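Local coordinates for uncharacterized protein (Bacteroides eggerthii, PDB 4FTD) that is of unknown function but, as a six-bladed beta-propeller joined to an immunoglobulin-like domain, may take part in carbohydrate metabolism, at residues C140-V151 with N193-L204; G328-A336 with E382-E390. All coordinates share one frame; numbering follows the deposited sequence.

Contact 1: residues C140-V151 with N193-L204; sequences CASYDGEHVLVV and NMGALINGHVYL
Asn193 O lies against Val151 CG1 (3.4 Å) and Cys140 CB, where the inner hairpins of two adjacent beta-propeller blades lie face to face. Asn193 and Met194 form a classic beta bulge opposite Ser205, and Met194, a selenomethionine, curls its end back to Cys140 (CE to CB 4.0 Å). Gly195 N makes a weak hydrogen bond to Cys140 SG (3.4 Å); its lack of a side chain makes room for Leu204 CD2 and Val151 CG2. Leu149 CD2 reaches Ala196 N at 3.6 Å. Leu197 N points almost straight at Ser142 OG (3.1 Å, 176°), a hydroxyl also bonded to Asp415; a chi1 of -180° swings OG away from the backbone N and toward the Leu197 strand. Leu197 rests CG on Leu149 CB and puts CD1 3.3 Å from His147 O, crossing Asp144 at about a right angle. Asp144 OD1 accepts from Glu146 N and His147 N in an Asx turn; with an alanine here, both amides would probably lose their shared acceptor and the water link from OD2 to Gly200 N would break. Beyond the type I' turn, Val202 CG1 meets Leu149 CD2 tip to tip, and Leu204 CD2 slides past Val151 to lie 3.7 Å from CG2.

Contact 2: residues G328-A336 with E382-E390; sequences GEKYKSKIA and EDALKKFDE
Asp389 OD2 takes a hydrogen bond from Tyr331 OH at 2.7 Å and another from a water that also donates to Lys332 O. The phenol comes from the anti side, 25° out of the carboxylate plane. The second oxygen, OD1, accepts from Lys334 N (2.9 Å) on the syn side, similarly tilted (26°), so one carboxylate ties together the chain from Tyr331 to Lys334. With CG beside its backbone N (chi1 -66°) and the rest extended, Lys334 runs obliquely past that carboxylate and brings NZ to Asp389 O. NZ sits above the carbonyl plane there, and His394 also bonds this oxygen. Nearly one turn earlier in the helix, Lys386 lays CG over one face of the Tyr331 ring in a CH-pi contact, 4.0 Å from the centroid, while its NZ forms a salt bridge with Glu382 OE2. Leu385 and Tyr331 pass in opposite directions, with Leu385 CB 3.9 Å from Tyr331 CD2. Next to Asp389, Phe388 is crossed at about a right angle by Ile335, whose CD1 covers the ring face with CG1 3.4 Å from Phe388 CE2. Here the outermost strand of one propeller blade and the loop leaving it meet a helix, 381-390, inserted between strands of the following blade.

Both contacts join parts of the propeller that are distant in sequence, but at different depths. Contact 1 is buried and links strands of two neighbouring four-stranded sheets; contact 2 is partly buried, with exposed lysines around it, and sets an edge strand and its outgoing loop against a helix. They share no secondary-structure element, and their nearest atoms are about 19 Å apart. Their chemistry follows their places. Between the sheets, small and aliphatic side chains interlock around two hydrogen bonds from backbone amides, to a thiol and a hydroxyl, with the carboxylate of Asp144 at the partly exposed turn. Against the helix, a carboxylate, lysine chains and aromatic rings do most of the work, with side chains of both charges among the participants.

Contact 1: residues C140-V151 with N193-L204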
loop_
_atom_site.group_PDB
_atom_site.type_symbol
_atom_site.label_atom_id
_atom_site.label_comp_id
_atom_site.label_asym_id
_atom_site.label_seq_id
_atom_site.Cartn_x
_atom_site.Cartn_y
_atom_site.Cartn_z
ATOM N N CYS A 140 0.870 0.385 -19.383
ATOM C CA CYS A 140 0.627 1.214 -18.238
ATOM C C CYS A 140 -0.841 1.344 -17.889
ATOM O O CYS A 140 -1.670 1.535 -18.760
ATOM C CB CYS A 140 1.134 2.604 -18.523
ATOM S SG CYS A 140 1.226 3.772 -17.127
ATOM N N ALA A 141 -1.104 1.310 -16.595
ATOM C CA ALA A 141 -2.394 1.589 -15.998
ATOM C C ALA A 141 -2.151 2.341 -14.691
ATOM O O ALA A 141 -1.094 2.217 -14.076
ATOM C CB ALA A 141 -3.206 0.267 -15.780
ATOM N N SER A 142 -3.107 3.171 -14.291
ATOM C CA SER A 142 -3.022 3.957 -13.089
ATOM C C SER A 142 -4.429 4.002 -12.426
ATOM O O SER A 142 -5.414 3.678 -13.057
ATOM C CB SER A 142 -2.502 5.362 -13.426
ATOM O OG SER A 142 -2.387 6.200 -12.274
ATOM N N TYR A 143 -4.473 4.323 -11.146
ATOM C CA TYR A 143 -5.697 4.258 -10.329
ATOM C C TYR A 143 -5.698 5.369 -9.310
ATOM O O TYR A 143 -4.670 5.698 -8.790
ATOM C CB TYR A 143 -5.746 2.912 -9.645
ATOM C CG TYR A 143 -6.620 2.767 -8.400
ATOM C CD1 TYR A 143 -6.079 2.975 -7.123
ATOM C CD2 TYR A 143 -7.920 2.316 -8.481
ATOM C CE1 TYR A 143 -6.831 2.804 -5.983
ATOM C CE2 TYR A 143 -8.681 2.105 -7.318
ATOM C CZ TYR A 143 -8.113 2.363 -6.084
ATOM O OH TYR A 143 -8.812 2.205 -4.956
ATOM N N ASP A 144 -6.846 5.956 -9.043
ATOM C CA ASP A 144 -6.965 6.976 -8.021
ATOM C C ASP A 144 -8.177 6.779 -7.100
ATOM O O ASP A 144 -8.544 7.697 -6.414
ATOM C CB ASP A 144 -7.038 8.353 -8.678
ATOM C CG ASP A 144 -8.294 8.555 -9.500
ATOM O OD1 ASP A 144 -9.158 7.650 -9.590
ATOM O OD2 ASP A 144 -8.394 9.625 -10.102
ATOM N N GLY A 145 -8.832 5.622 -7.143
ATOM C CA GLY A 145 -10.006 5.359 -6.309
ATOM C C GLY A 145 -11.314 5.534 -7.056
ATOM O O GLY A 145 -12.282 4.877 -6.743
ATOM N N GLU A 146 -11.339 6.436 -8.030
ATOM C CA GLU A 146 -12.538 6.741 -8.799
ATOM C C GLU A 146 -12.463 6.039 -10.156
ATOM O O GLU A 146 -13.447 5.482 -10.599
ATOM C CB GLU A 146 -12.682 8.247 -8.953
ATOM C CG GLU A 146 -13.958 8.650 -9.668
ATOM C CD GLU A 146 -14.108 10.155 -9.889
ATOM O OE1 GLU A 146 -13.099 10.908 -9.812
ATOM O OE2 GLU A 146 -15.256 10.580 -10.155
ATOM N N HIS A 147 -11.297 6.094 -10.818
ATOM C CA HIS A 147 -11.100 5.395 -12.077
ATOM C C HIS A 147 -9.812 4.582 -12.103
ATOM O O HIS A 147 -8.888 4.855 -11.373
ATOM C CB HIS A 147 -10.969 6.380 -13.245
ATOM C CG HIS A 147 -12.173 7.239 -13.459
ATOM N ND1 HIS A 147 -12.249 8.532 -12.990
ATOM C CD2 HIS A 147 -13.338 6.992 -14.093
ATOM C CE1 HIS A 147 -13.410 9.048 -13.351
ATOM N NE2 HIS A 147 -14.089 8.133 -14.015
ATOM N N VAL A 148 -9.769 3.669 -13.051
ATOM C CA VAL A 148 -8.542 3.038 -13.551
ATOM C C VAL A 148 -8.319 3.613 -14.976
ATOM O O VAL A 148 -9.224 3.630 -15.787
ATOM C CB VAL A 148 -8.653 1.525 -13.605
ATOM C CG1 VAL A 148 -7.477 0.877 -14.385
ATOM C CG2 VAL A 148 -8.760 0.996 -12.174
ATOM N N LEU A 149 -7.130 4.127 -15.231
ATOM C CA LEU A 149 -6.680 4.581 -16.548
ATOM C C LEU A 149 -5.911 3.425 -17.183
ATOM O O LEU A 149 -5.035 2.855 -16.533
ATOM C CB LEU A 149 -5.768 5.804 -16.406
ATOM C CG LEU A 149 -4.881 6.225 -17.607
ATOM C CD1 LEU A 149 -5.789 6.695 -18.757
ATOM C CD2 LEU A 149 -3.828 7.274 -17.190
ATOM N N VAL A 150 -6.271 3.063 -18.424
ATOM C CA VAL A 150 -5.608 2.031 -19.189
ATOM C C VAL A 150 -5.012 2.707 -20.418
ATOM O O VAL A 150 -5.746 3.325 -21.185
ATOM C CB VAL A 150 -6.565 0.926 -19.619
ATOM C CG1 VAL A 150 -5.763 -0.101 -20.402
ATOM C CG2 VAL A 150 -7.244 0.346 -18.375
ATOM N N VAL A 151 -3.666 2.688 -20.549
ATOM C CA VAL A 151 -3.006 3.448 -21.623
ATOM C C VAL A 151 -2.822 2.455 -22.769
ATOM O O VAL A 151 -1.735 1.991 -23.062
ATOM C CB VAL A 151 -1.680 4.115 -21.192
ATOM C CG1 VAL A 151 -1.136 4.980 -22.339
ATOM C CG2 VAL A 151 -1.895 4.907 -19.914
ATOM N N ASN A 193 2.369 5.930 -24.260
ATOM C CA ASN A 193 2.967 4.764 -23.652
ATOM C C ASN A 193 2.771 4.761 -22.162
ATOM O O ASN A 193 2.068 3.904 -21.657
ATOM C CB ASN A 193 4.430 4.673 -24.027
ATOM C CG ASN A 193 5.046 3.300 -23.707
ATOM O OD1 ASN A 193 4.435 2.283 -24.018
ATOM N ND2 ASN A 193 6.259 3.265 -23.119
HETATM N N MSE A 194 3.325 5.738 -21.430
HETATM C CA MSE A 194 3.085 5.819 -19.958
HETATM C C MSE A 194 2.016 6.872 -19.696
HETATM O O MSE A 194 1.711 7.664 -20.545
HETATM C CB MSE A 194 4.362 6.234 -19.228
HETATM C CG MSE A 194 5.466 5.245 -19.373
HETATM SE SE MSE A 194 5.012 3.534 -18.413
HETATM C CE MSE A 194 4.828 2.225 -19.890
ATOM N N GLY A 195 1.468 6.874 -18.491
ATOM C CA GLY A 195 0.579 7.956 -18.080
ATOM C C GLY A 195 0.241 7.787 -16.610
ATOM O O GLY A 195 0.710 6.841 -15.978
ATOM N N ALA A 196 -0.660 8.609 -16.121
ATOM C CA ALA A 196 -1.014 8.594 -14.716
ATOM C C ALA A 196 -2.315 9.380 -14.536
ATOM O O ALA A 196 -2.607 10.341 -15.263
ATOM C CB ALA A 196 0.126 9.221 -13.885
ATOM N N LEU A 197 -3.033 8.991 -13.499
ATOM C CA LEU A 197 -4.142 9.714 -12.919
ATOM C C LEU A 197 -3.624 10.422 -11.652
ATOM O O LEU A 197 -3.095 9.792 -10.751
ATOM C CB LEU A 197 -5.239 8.747 -12.527
ATOM C CG LEU A 197 -6.223 8.246 -13.532
ATOM C CD1 LEU A 197 -7.092 7.113 -12.920
ATOM C CD2 LEU A 197 -7.089 9.407 -14.002
ATOM N N ILE A 198 -3.721 11.738 -11.616
ATOM C CA ILE A 198 -3.195 12.548 -10.522
ATOM C C ILE A 198 -4.118 13.745 -10.359
ATOM O O ILE A 198 -4.373 14.454 -11.328
ATOM C CB ILE A 198 -1.781 13.047 -10.803
ATOM C CG1 ILE A 198 -0.863 11.842 -11.106
ATOM C CG2 ILE A 198 -1.240 13.796 -9.582
ATOM C CD1 ILE A 198 0.586 12.161 -11.227
ATOM N N ASN A 199 -4.612 13.956 -9.136
ATOM C CA ASN A 199 -5.465 15.104 -8.794
ATOM C C ASN A 199 -6.718 15.152 -9.623
ATOM O O ASN A 199 -7.237 16.205 -9.911
ATOM C CB ASN A 199 -4.672 16.449 -8.911
ATOM C CG ASN A 199 -3.447 16.507 -7.999
ATOM O OD1 ASN A 199 -3.502 16.061 -6.856
ATOM N ND2 ASN A 199 -2.341 17.070 -8.496
ATOM N N GLY A 200 -7.219 14.003 -10.045
ATOM C CA GLY A 200 -8.370 13.983 -10.937
ATOM C C GLY A 200 -8.077 14.298 -12.415
ATOM O O GLY A 200 -9.008 14.397 -13.199
ATOM N N HIS A 201 -6.806 14.492 -12.773
ATOM C CA HIS A 201 -6.403 14.775 -14.143
ATOM C C HIS A 201 -5.721 13.564 -14.749
ATOM O O HIS A 201 -5.158 12.747 -14.036
ATOM C CB HIS A 201 -5.383 15.921 -14.151
ATOM C CG HIS A 201 -5.796 17.087 -13.318
ATOM N ND1 HIS A 201 -7.015 17.716 -13.473
ATOM C CD2 HIS A 201 -5.177 17.712 -12.298
ATOM C CE1 HIS A 201 -7.122 18.683 -12.581
ATOM N NE2 HIS A 201 -6.010 18.718 -11.870
ATOM N N VAL A 202 -5.719 13.495 -16.074
ATOM C CA VAL A 202 -4.980 12.480 -16.790
ATOM C C VAL A 202 -3.743 13.107 -17.446
ATOM O O VAL A 202 -3.799 14.208 -18.025
ATOM C CB VAL A 202 -5.838 11.799 -17.853
ATOM C CG1 VAL A 202 -5.010 10.742 -18.585
ATOM C CG2 VAL A 202 -7.081 11.220 -17.191
ATOM N N TYR A 203 -2.627 12.403 -17.302
ATOM C CA TYR A 203 -1.405 12.713 -17.998
ATOM C C TYR A 203 -1.014 11.527 -18.850
ATOM O O TYR A 203 -1.045 10.412 -18.353
ATOM C CB TYR A 203 -0.276 12.909 -17.011
ATOM C CG TYR A 203 -0.407 14.141 -16.138
ATOM C CD1 TYR A 203 -1.225 14.127 -14.988
ATOM C CD2 TYR A 203 0.238 15.302 -16.464
ATOM C CE1 TYR A 203 -1.368 15.284 -14.203
ATOM C CE2 TYR A 203 0.127 16.420 -15.673
ATOM C CZ TYR A 203 -0.670 16.400 -14.542
ATOM O OH TYR A 203 -0.850 17.536 -13.789
ATOM N N LEU A 204 -0.606 11.767 -20.094
ATOM C CA LEU A 204 0.012 10.743 -20.917
ATOM C C LEU A 204 1.309 11.281 -21.512
ATOM O O LEU A 204 1.425 12.451 -21.782
ATOM C CB LEU A 204 -0.907 10.291 -22.051
ATOM C CG LEU A 204 -2.269 9.618 -21.804
ATOM C CD1 LEU A 204 -2.862 9.195 -23.123
ATOM C CD2 LEU A 204 -2.152 8.432 -20.875
HETATM O O HOH W 1 -0.822 8.041 -10.184
HETATM O O HOH W 2 -6.361 11.427 -9.581
HETATM O O HOH W 3 0.915 1.739 -22.850
#

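Contact 2: residues G328-A336 with E382-E390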
loop_
_atom_site.group_PDB
_atom_site.type_symbol
_atom_site.label_atom_id
_atom_site.label_comp_id
_atom_site.label_asym_id
_atom_site.label_seq_id
_atom_site.Cartn_x
_atom_site.Cartn_y
_atom_site.Cartn_z
ATOM N N GLY A 328 21.168 11.071 -5.948
ATOM C CA GLY A 328 22.326 10.722 -5.123
ATOM C C GLY A 328 21.882 9.684 -4.098
ATOM O O GLY A 328 20.888 9.906 -3.405
ATOM N N GLU A 329 22.619 8.565 -4.000
ATOM C CA GLU A 329 22.225 7.416 -3.179
ATOM C C GLU A 329 22.446 7.670 -1.696
ATOM O O GLU A 329 23.531 7.967 -1.294
ATOM C CB GLU A 329 22.921 6.118 -3.667
ATOM C CG GLU A 329 22.473 5.722 -5.099
ATOM C CD GLU A 329 22.936 4.342 -5.578
ATOM O OE1 GLU A 329 22.866 3.362 -4.799
ATOM O OE2 GLU A 329 23.361 4.230 -6.751
ATOM N N LYS A 330 21.380 7.597 -0.906
ATOM C CA LYS A 330 21.428 7.806 0.557
ATOM C C LYS A 330 21.446 6.460 1.263
ATOM O O LYS A 330 22.163 6.307 2.215
ATOM C CB LYS A 330 20.236 8.658 1.058
ATOM C CG LYS A 330 20.531 10.131 1.341
ATOM C CD LYS A 330 21.148 10.890 0.159
ATOM C CE LYS A 330 21.620 12.287 0.561
ATOM N NZ LYS A 330 22.728 12.788 -0.302
ATOM N N TYR A 331 20.621 5.495 0.831
ATOM C CA TYR A 331 20.601 4.176 1.477
ATOM C C TYR A 331 20.020 3.088 0.579
ATOM O O TYR A 331 18.896 3.191 0.180
ATOM C CB TYR A 331 19.829 4.240 2.825
ATOM C CG TYR A 331 19.875 2.938 3.576
ATOM C CD1 TYR A 331 20.979 2.604 4.362
ATOM C CD2 TYR A 331 18.843 2.016 3.475
ATOM C CE1 TYR A 331 21.045 1.387 5.032
ATOM C CE2 TYR A 331 18.902 0.787 4.143
ATOM C CZ TYR A 331 20.007 0.485 4.910
ATOM O OH TYR A 331 20.057 -0.710 5.551
ATOM N N LYS A 332 20.792 2.022 0.345
ATOM C CA LYS A 332 20.362 0.883 -0.445
ATOM C C LYS A 332 19.767 -0.151 0.492
ATOM O O LYS A 332 20.446 -0.623 1.355
ATOM C CB LYS A 332 21.540 0.281 -1.219
ATOM C CG LYS A 332 21.110 -0.764 -2.228
ATOM C CD LYS A 332 22.225 -1.228 -3.144
ATOM C CE LYS A 332 23.108 -2.260 -2.491
ATOM N NZ LYS A 332 23.755 -3.070 -3.553
ATOM N N SER A 333 18.493 -0.494 0.340
ATOM C CA SER A 333 17.848 -1.510 1.193
ATOM C C SER A 333 17.993 -2.906 0.600
ATOM O O SER A 333 18.575 -3.089 -0.484
ATOM C CB SER A 333 16.364 -1.189 1.401
ATOM O OG SER A 333 15.569 -1.623 0.306
ATOM N N LYS A 334 17.429 -3.883 1.301
ATOM C CA LYS A 334 17.417 -5.277 0.851
ATOM C C LYS A 334 16.145 -5.639 0.083
ATOM O O LYS A 334 16.044 -6.757 -0.387
ATOM C CB LYS A 334 17.576 -6.233 2.045
ATOM C CG LYS A 334 18.917 -6.126 2.719
ATOM C CD LYS A 334 18.925 -6.890 4.046
ATOM C CE LYS A 334 20.309 -6.972 4.668
ATOM N NZ LYS A 334 20.209 -7.539 6.041
ATOM N N ILE A 335 15.186 -4.717 -0.048
ATOM C CA ILE A 335 13.954 -4.982 -0.811
ATOM C C ILE A 335 14.307 -4.977 -2.312
ATOM O O ILE A 335 14.634 -3.946 -2.854
ATOM C CB ILE A 335 12.846 -3.977 -0.457
ATOM C CG1 ILE A 335 12.480 -4.144 1.032
ATOM C CG2 ILE A 335 11.608 -4.198 -1.330
ATOM C CD1 ILE A 335 11.650 -3.035 1.625
ATOM N N ALA A 336 14.255 -6.154 -2.942
ATOM C CA ALA A 336 14.691 -6.377 -4.326
ATOM C C ALA A 336 13.656 -7.276 -5.000
ATOM O O ALA A 336 12.481 -6.950 -4.975
ATOM C CB ALA A 336 16.086 -7.015 -4.353
ATOM N N GLU A 382 14.643 6.550 6.120
ATOM C CA GLU A 382 15.964 5.908 6.201
ATOM C C GLU A 382 16.063 4.988 7.428
ATOM O O GLU A 382 16.571 3.876 7.327
ATOM C CB GLU A 382 17.104 6.928 6.219
ATOM C CG GLU A 382 18.478 6.252 6.283
ATOM C CD GLU A 382 19.659 7.169 6.057
ATOM O OE1 GLU A 382 19.514 8.198 5.380
ATOM O OE2 GLU A 382 20.763 6.825 6.532
ATOM N N ASP A 383 15.578 5.457 8.573
ATOM C CA ASP A 383 15.518 4.616 9.781
ATOM C C ASP A 383 14.648 3.386 9.531
ATOM O O ASP A 383 15.004 2.272 9.917
ATOM C CB ASP A 383 14.929 5.378 10.981
ATOM C CG ASP A 383 15.801 6.536 11.451
ATOM O OD1 ASP A 383 17.044 6.418 11.413
ATOM O OD2 ASP A 383 15.234 7.565 11.880
ATOM N N ALA A 384 13.508 3.587 8.872
ATOM C CA ALA A 384 12.576 2.484 8.628
ATOM C C ALA A 384 13.215 1.416 7.721
ATOM O O ALA A 384 13.126 0.225 8.017
ATOM C CB ALA A 384 11.261 3.002 8.071
ATOM N N LEU A 385 13.906 1.845 6.662
ATOM C CA LEU A 385 14.592 0.914 5.752
ATOM C C LEU A 385 15.724 0.172 6.490
ATOM O O LEU A 385 15.891 -1.015 6.297
ATOM C CB LEU A 385 15.117 1.627 4.506
ATOM C CG LEU A 385 14.039 2.194 3.568
ATOM C CD1 LEU A 385 14.628 3.155 2.554
ATOM C CD2 LEU A 385 13.303 1.063 2.875
ATOM N N LYS A 386 16.486 0.873 7.328
ATOM C CA LYS A 386 17.524 0.242 8.155
ATOM C C LYS A 386 16.936 -0.813 9.074
ATOM O O LYS A 386 17.454 -1.937 9.129
ATOM C CB LYS A 386 18.321 1.269 8.981
ATOM C CG LYS A 386 19.356 2.016 8.160
ATOM C CD LYS A 386 20.101 3.102 8.929
ATOM C CE LYS A 386 21.062 3.833 7.997
ATOM N NZ LYS A 386 21.483 5.143 8.539
ATOM N N LYS A 387 15.848 -0.464 9.767
ATOM C CA LYS A 387 15.235 -1.392 10.730
ATOM C C LYS A 387 14.685 -2.614 10.017
ATOM O O LYS A 387 14.857 -3.714 10.508
ATOM C CB LYS A 387 14.192 -0.705 11.616
ATOM C CG LYS A 387 14.830 0.250 12.631
ATOM C CD LYS A 387 13.887 0.694 13.750
ATOM C CE LYS A 387 14.626 1.406 14.891
ATOM N NZ LYS A 387 15.104 2.757 14.468
ATOM N N PHE A 388 14.093 -2.430 8.833
ATOM C CA PHE A 388 13.651 -3.552 8.010
ATOM C C PHE A 388 14.853 -4.462 7.740
ATOM O O PHE A 388 14.846 -5.639 8.102
ATOM C CB PHE A 388 13.004 -3.078 6.694
ATOM C CG PHE A 388 12.591 -4.196 5.785
ATOM C CD1 PHE A 388 11.352 -4.806 5.927
ATOM C CD2 PHE A 388 13.458 -4.667 4.795
ATOM C CE1 PHE A 388 10.980 -5.862 5.092
ATOM C CE2 PHE A 388 13.096 -5.715 3.963
ATOM C CZ PHE A 388 11.859 -6.315 4.111
ATOM N N ASP A 389 15.903 -3.895 7.152
ATOM C CA ASP A 389 17.104 -4.670 6.793
ATOM C C ASP A 389 17.696 -5.460 7.947
ATOM O O ASP A 389 18.100 -6.597 7.755
ATOM C CB ASP A 389 18.185 -3.768 6.188
ATOM C CG ASP A 389 17.875 -3.348 4.729
ATOM O OD1 ASP A 389 16.861 -3.806 4.133
ATOM O OD2 ASP A 389 18.682 -2.563 4.173
ATOM N N GLU A 390 17.750 -4.832 9.118
ATOM C CA GLU A 390 18.274 -5.449 10.340
ATOM C C GLU A 390 17.400 -6.550 10.935
ATOM O O GLU A 390 17.929 -7.413 11.605
ATOM C CB GLU A 390 18.536 -4.381 11.403
ATOM C CG GLU A 390 19.685 -3.455 11.021
ATOM C CD GLU A 390 19.667 -2.115 11.739
ATOM O OE1 GLU A 390 18.845 -1.902 12.664
ATOM O OE2 GLU A 390 20.486 -1.259 11.345
HETATM O O HOH W 4 20.849 -3.270 2.686
#